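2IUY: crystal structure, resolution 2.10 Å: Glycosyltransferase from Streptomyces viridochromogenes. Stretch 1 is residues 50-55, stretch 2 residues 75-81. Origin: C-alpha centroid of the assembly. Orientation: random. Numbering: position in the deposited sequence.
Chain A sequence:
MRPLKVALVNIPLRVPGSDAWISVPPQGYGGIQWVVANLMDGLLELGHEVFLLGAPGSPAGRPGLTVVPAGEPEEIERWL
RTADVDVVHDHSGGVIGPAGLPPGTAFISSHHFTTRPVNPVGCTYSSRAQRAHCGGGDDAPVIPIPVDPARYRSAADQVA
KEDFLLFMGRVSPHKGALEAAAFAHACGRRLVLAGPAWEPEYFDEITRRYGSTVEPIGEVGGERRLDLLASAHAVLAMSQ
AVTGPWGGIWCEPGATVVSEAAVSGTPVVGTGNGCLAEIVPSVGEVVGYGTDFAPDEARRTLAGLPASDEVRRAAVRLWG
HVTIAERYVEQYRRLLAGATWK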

ATOM      1  N   VAL A  50       6.106   2.781  19.816  1.00 11.49           N
ATOM      2  CA  VAL A  50       5.502   1.795  18.908  1.00 11.95           C
ATOM      3  C   VAL A  50       5.976   0.367  19.276  1.00 12.36           C
ATOM      4  O   VAL A  50       7.176   0.128  19.454  1.00 12.06           O
ATOM      5  CB  VAL A  50       5.766   2.137  17.400  1.00 12.22           C
ATOM      6  CG1 VAL A  50       5.247   1.024  16.465  1.00 12.51           C
ATOM      7  CG2 VAL A  50       5.118   3.444  17.048  1.00 10.16           C
ATOM      8  N   PHE A  51       5.000  -0.529  19.488  1.00 11.99           N
ATOM      9  CA  PHE A  51       5.206  -1.944  19.736  1.00 10.25           C
ATOM     10  C   PHE A  51       4.693  -2.596  18.463  1.00 10.30           C
ATOM     11  O   PHE A  51       3.540  -2.441  18.124  1.00  9.51           O
ATOM     12  CB  PHE A  51       4.428  -2.378  21.014  1.00 10.96           C
ATOM     13  CG  PHE A  51       4.929  -1.692  22.256  1.00 10.02           C
ATOM     14  CD1 PHE A  51       5.924  -2.291  23.045  1.00 10.39           C
ATOM     15  CD2 PHE A  51       4.484  -0.393  22.576  1.00 12.17           C
ATOM     16  CE1 PHE A  51       6.412  -1.638  24.162  1.00 11.59           C
ATOM     17  CE2 PHE A  51       4.975   0.300  23.697  1.00 10.47           C
ATOM     18  CZ  PHE A  51       5.924  -0.325  24.498  1.00 11.48           C
ATOM     19  N   LEU A  52       5.608  -3.222  17.705  1.00 10.12           N
ATOM     20  CA  LEU A  52       5.277  -3.808  16.427  1.00 10.42           C
ATOM     21  C   LEU A  52       5.037  -5.277  16.696  1.00  9.94           C
ATOM     22  O   LEU A  52       5.890  -5.933  17.291  1.00 10.79           O
ATOM     23  CB  LEU A  52       6.401  -3.581  15.369  1.00 10.07           C
ATOM     24  CG  LEU A  52       6.325  -4.371  14.067  1.00 10.36           C
ATOM     25  CD1 LEU A  52       5.098  -3.845  13.235  1.00  7.15           C
ATOM     26  CD2 LEU A  52       7.667  -4.263  13.262  1.00 10.28           C
ATOM     27  N   LEU A  53       3.881  -5.764  16.242  1.00  9.25           N
ATOM     28  CA  LEU A  53       3.454  -7.138  16.420  1.00  9.65           C
ATOM     29  C   LEU A  53       3.221  -7.697  15.032  1.00 10.70           C
ATOM     30  O   LEU A  53       2.950  -6.935  14.080  1.00 10.54           O
ATOM     31  CB  LEU A  53       2.128  -7.179  17.191  1.00  9.04           C
ATOM     32  CG  LEU A  53       2.227  -6.867  18.670  1.00 11.39           C
ATOM     33  CD1 LEU A  53       0.976  -6.119  18.945  1.00 15.86           C
ATOM     34  CD2 LEU A  53       2.240  -8.231  19.441  1.00  9.37           C
ATOM     35  N   GLY A  54       3.366  -9.021  14.941  1.00 10.55           N
ATOM     36  CA  GLY A  54       3.123  -9.775  13.740  1.00 10.37           C
ATOM     37  C   GLY A  54       4.246  -9.614  12.758  1.00 10.39           C
ATOM     38  O   GLY A  54       4.020  -9.807  11.561  1.00 10.86           O
ATOM     39  N   ALA A  55       5.442  -9.227  13.242  1.00 10.04           N
ATOM     40  CA  ALA A  55       6.628  -9.055  12.358  1.00 10.15           C
ATOM     41  C   ALA A  55       7.984  -9.239  13.102  1.00 11.06           C
ATOM     42  O   ALA A  55       8.837  -8.325  13.098  1.00  8.90           O
ATOM     43  CB  ALA A  55       6.567  -7.694  11.641  1.00  9.58           C
ATOM     44  N   GLU A  75      -0.064 -15.883  19.722  1.00 20.09           N
ATOM     45  CA  GLU A  75       1.005 -15.180  20.450  1.00 19.41           C
ATOM     46  C   GLU A  75       0.740 -13.682  20.510  1.00 18.00           C
ATOM     47  O   GLU A  75       1.055 -13.047  21.514  1.00 17.30           O
ATOM     48  CB  GLU A  75       2.362 -15.380  19.746  1.00 19.90           C
ATOM     49  CG  GLU A  75       3.025 -16.701  20.037  1.00 24.17           C
ATOM     50  CD  GLU A  75       3.966 -17.188  18.933  1.00 30.12           C
ATOM     51  OE1 GLU A  75       3.935 -18.428  18.725  1.00 34.44           O
ATOM     52  OE2 GLU A  75       4.712 -16.386  18.279  1.00 29.50           O
ATOM     53  N   ILE A  76       0.221 -13.127  19.412  1.00 15.77           N
ATOM     54  CA  ILE A  76      -0.138 -11.733  19.361  1.00 15.62           C
ATOM     55  C   ILE A  76      -1.311 -11.485  20.341  1.00 15.92           C
ATOM     56  O   ILE A  76      -1.263 -10.535  21.100  1.00 15.40           O
ATOM     57  CB  ILE A  76      -0.509 -11.231  17.920  1.00 14.93           C
ATOM     58  CG1 ILE A  76       0.662 -11.365  16.933  1.00 13.14           C
ATOM     59  CG2 ILE A  76      -1.003  -9.765  17.969  1.00 14.11           C
ATOM     60  CD1 ILE A  76       0.194 -11.208  15.430  1.00 14.59           C
ATOM     61  N   GLU A  77      -2.324 -12.347  20.349  1.00 16.43           N
ATOM     62  CA  GLU A  77      -3.454 -12.192  21.315  1.00 18.50           C
ATOM     63  C   GLU A  77      -3.020 -12.304  22.752  1.00 17.91           C
ATOM     64  O   GLU A  77      -3.483 -11.540  23.601  1.00 17.73           O
ATOM     65  CB  GLU A  77      -4.591 -13.206  21.110  1.00 19.31           C
ATOM     66  CG  GLU A  77      -4.958 -13.423  19.690  1.00 23.58           C
ATOM     67  CD  GLU A  77      -6.179 -14.286  19.534  1.00 32.07           C
ATOM     68  OE1 GLU A  77      -6.892 -14.044  18.512  1.00 33.45           O
ATOM     69  OE2 GLU A  77      -6.404 -15.190  20.413  1.00 32.81           O
ATOM     70  N   ARG A  78      -2.127 -13.251  23.019  1.00 18.16           N
ATOM     71  CA  ARG A  78      -1.639 -13.471  24.364  1.00 18.37           C
ATOM     72  C   ARG A  78      -0.943 -12.238  24.873  1.00 17.81           C
ATOM     73  O   ARG A  78      -1.193 -11.836  26.011  1.00 18.58           O
ATOM     74  CB  ARG A  78      -0.723 -14.689  24.386  1.00 20.04           C
ATOM     75  CG  ARG A  78      -0.210 -15.142  25.753  1.00 22.11           C
ATOM     76  CD  ARG A  78       0.345 -16.552  25.643  1.00 26.33           C
ATOM     77  NE  ARG A  78      -0.706 -17.475  25.177  1.00 31.49           N
ATOM     78  CZ  ARG A  78      -0.632 -18.254  24.091  1.00 34.64           C
ATOM     79  NH1 ARG A  78       0.477 -18.276  23.330  1.00 34.42           N
ATOM     80  NH2 ARG A  78      -1.672 -19.030  23.776  1.00 35.11           N
ATOM     81  N   TRP A  79      -0.101 -11.630  24.022  1.00 16.59           N
ATOM     82  CA  TRP A  79       0.678 -10.424  24.329  1.00 15.11           C
ATOM     83  C   TRP A  79      -0.199  -9.192  24.580  1.00 14.54           C
ATOM     84  O   TRP A  79       0.025  -8.446  25.535  1.00 13.24           O
ATOM     85  CB  TRP A  79       1.702 -10.113  23.208  1.00 14.88           C
ATOM     86  CG  TRP A  79       2.686  -9.020  23.622  1.00 14.76           C
ATOM     87  CD1 TRP A  79       3.891  -9.183  24.304  1.00 16.47           C
ATOM     88  CD2 TRP A  79       2.542  -7.591  23.417  1.00 16.10           C
ATOM     89  NE1 TRP A  79       4.477  -7.951  24.518  1.00 14.73           N
ATOM     90  CE2 TRP A  79       3.675  -6.968  23.986  1.00 14.26           C
ATOM     91  CE3 TRP A  79       1.566  -6.787  22.799  1.00 13.80           C
ATOM     92  CZ2 TRP A  79       3.853  -5.572  23.969  1.00 16.20           C
ATOM     93  CZ3 TRP A  79       1.753  -5.396  22.783  1.00 15.46           C
ATOM     94  CH2 TRP A  79       2.884  -4.812  23.379  1.00 13.50           C
ATOM     95  N   LEU A  80      -1.171  -8.982  23.690  1.00 14.74           N
ATOM     96  CA  LEU A  80      -2.147  -7.878  23.788  1.00 15.06           C
ATOM     97  C   LEU A  80      -3.014  -7.905  25.061  1.00 16.43           C
ATOM     98  O   LEU A  80      -3.390  -6.851  25.590  1.00 16.90           O
ATOM     99  CB  LEU A  80      -3.047  -7.848  22.524  1.00 14.09           C
ATOM    100  CG  LEU A  80      -2.371  -7.442  21.205  1.00 13.06           C
ATOM    101  CD1 LEU A  80      -3.381  -7.561  20.042  1.00 11.20           C
ATOM    102  CD2 LEU A  80      -1.770  -6.043  21.287  1.00 12.34           C
ATOM    103  N   ARG A  81      -3.337  -9.104  25.553  1.00 16.93           N
ATOM    104  CA  ARG A  81      -4.150  -9.253  26.750  1.00 17.87           C
ATOM    105  C   ARG A  81      -3.500  -8.636  28.006  1.00 16.89           C
ATOM    106  O   ARG A  81      -4.182  -8.121  28.884  1.00 18.04           O
ATOM    107  CB  ARG A  81      -4.500 -10.745  26.967  1.00 18.08           C
ATOM    108  CG  ARG A  81      -5.548 -10.970  28.071  1.00 19.83           C
ATOM    109  CD  ARG A  81      -6.064 -12.439  28.146  1.00 19.35           C
ATOM    110  NE  ARG A  81      -7.298 -12.666  27.353  1.00 24.12           N
ATOM    111  CZ  ARG A  81      -8.564 -12.413  27.740  1.00 24.04           C
ATOM    112  NH1 ARG A  81      -8.887 -11.896  28.953  1.00 18.47           N
ATOM    113  NH2 ARG A  81      -9.557 -12.707  26.878  1.00 24.01           N
TER

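Residues 50-53 form the end of a strand, and residues 75-81 lie within a helix. The two run roughly antiparallel, at 153°, and their axes approach to 10.5 Å. That spacing leaves room for one layer of side chains. The closest CA pair is Leu53 CA and Ile76 CA, 6.5 Å apart.

No hydrogen bonds join the two stretches. The helix satisfies its own backbone, with Trp79 N to Glu75 O at 3.1 Å and Leu80 N to Ile76 O at 3.0 Å.

Aliphatic packing centres on Leu53, which has the largest covered area. Its CB points toward the helix, as strand alternation turns Leu52 away. Leu53 CD2 meets Ile76 CG2 at 3.9 Å, and Leu53 CD1 meets Leu80 CD2 at 3.6 Å. These contacts are apolar and rest on close fit and the exclusion of water.

Trp79 adds the aromatic contacts. It lies one helical turn after Ile76, so both face the strand. Trp79 CE3 touches Leu53 CD2 at 3.7 Å, and Trp79 CH2 touches Phe51 CB at 3.7 Å. The Phe51 ring and the six-membered ring of Trp79 meet obliquely, with planes at 36° and centroids 5.9 Å apart.

Gly54 packs through its backbone: its CA is 3.7 Å from Ile76 CD1. Its positive phi favours glycine, and a CB here would be tight against that methyl.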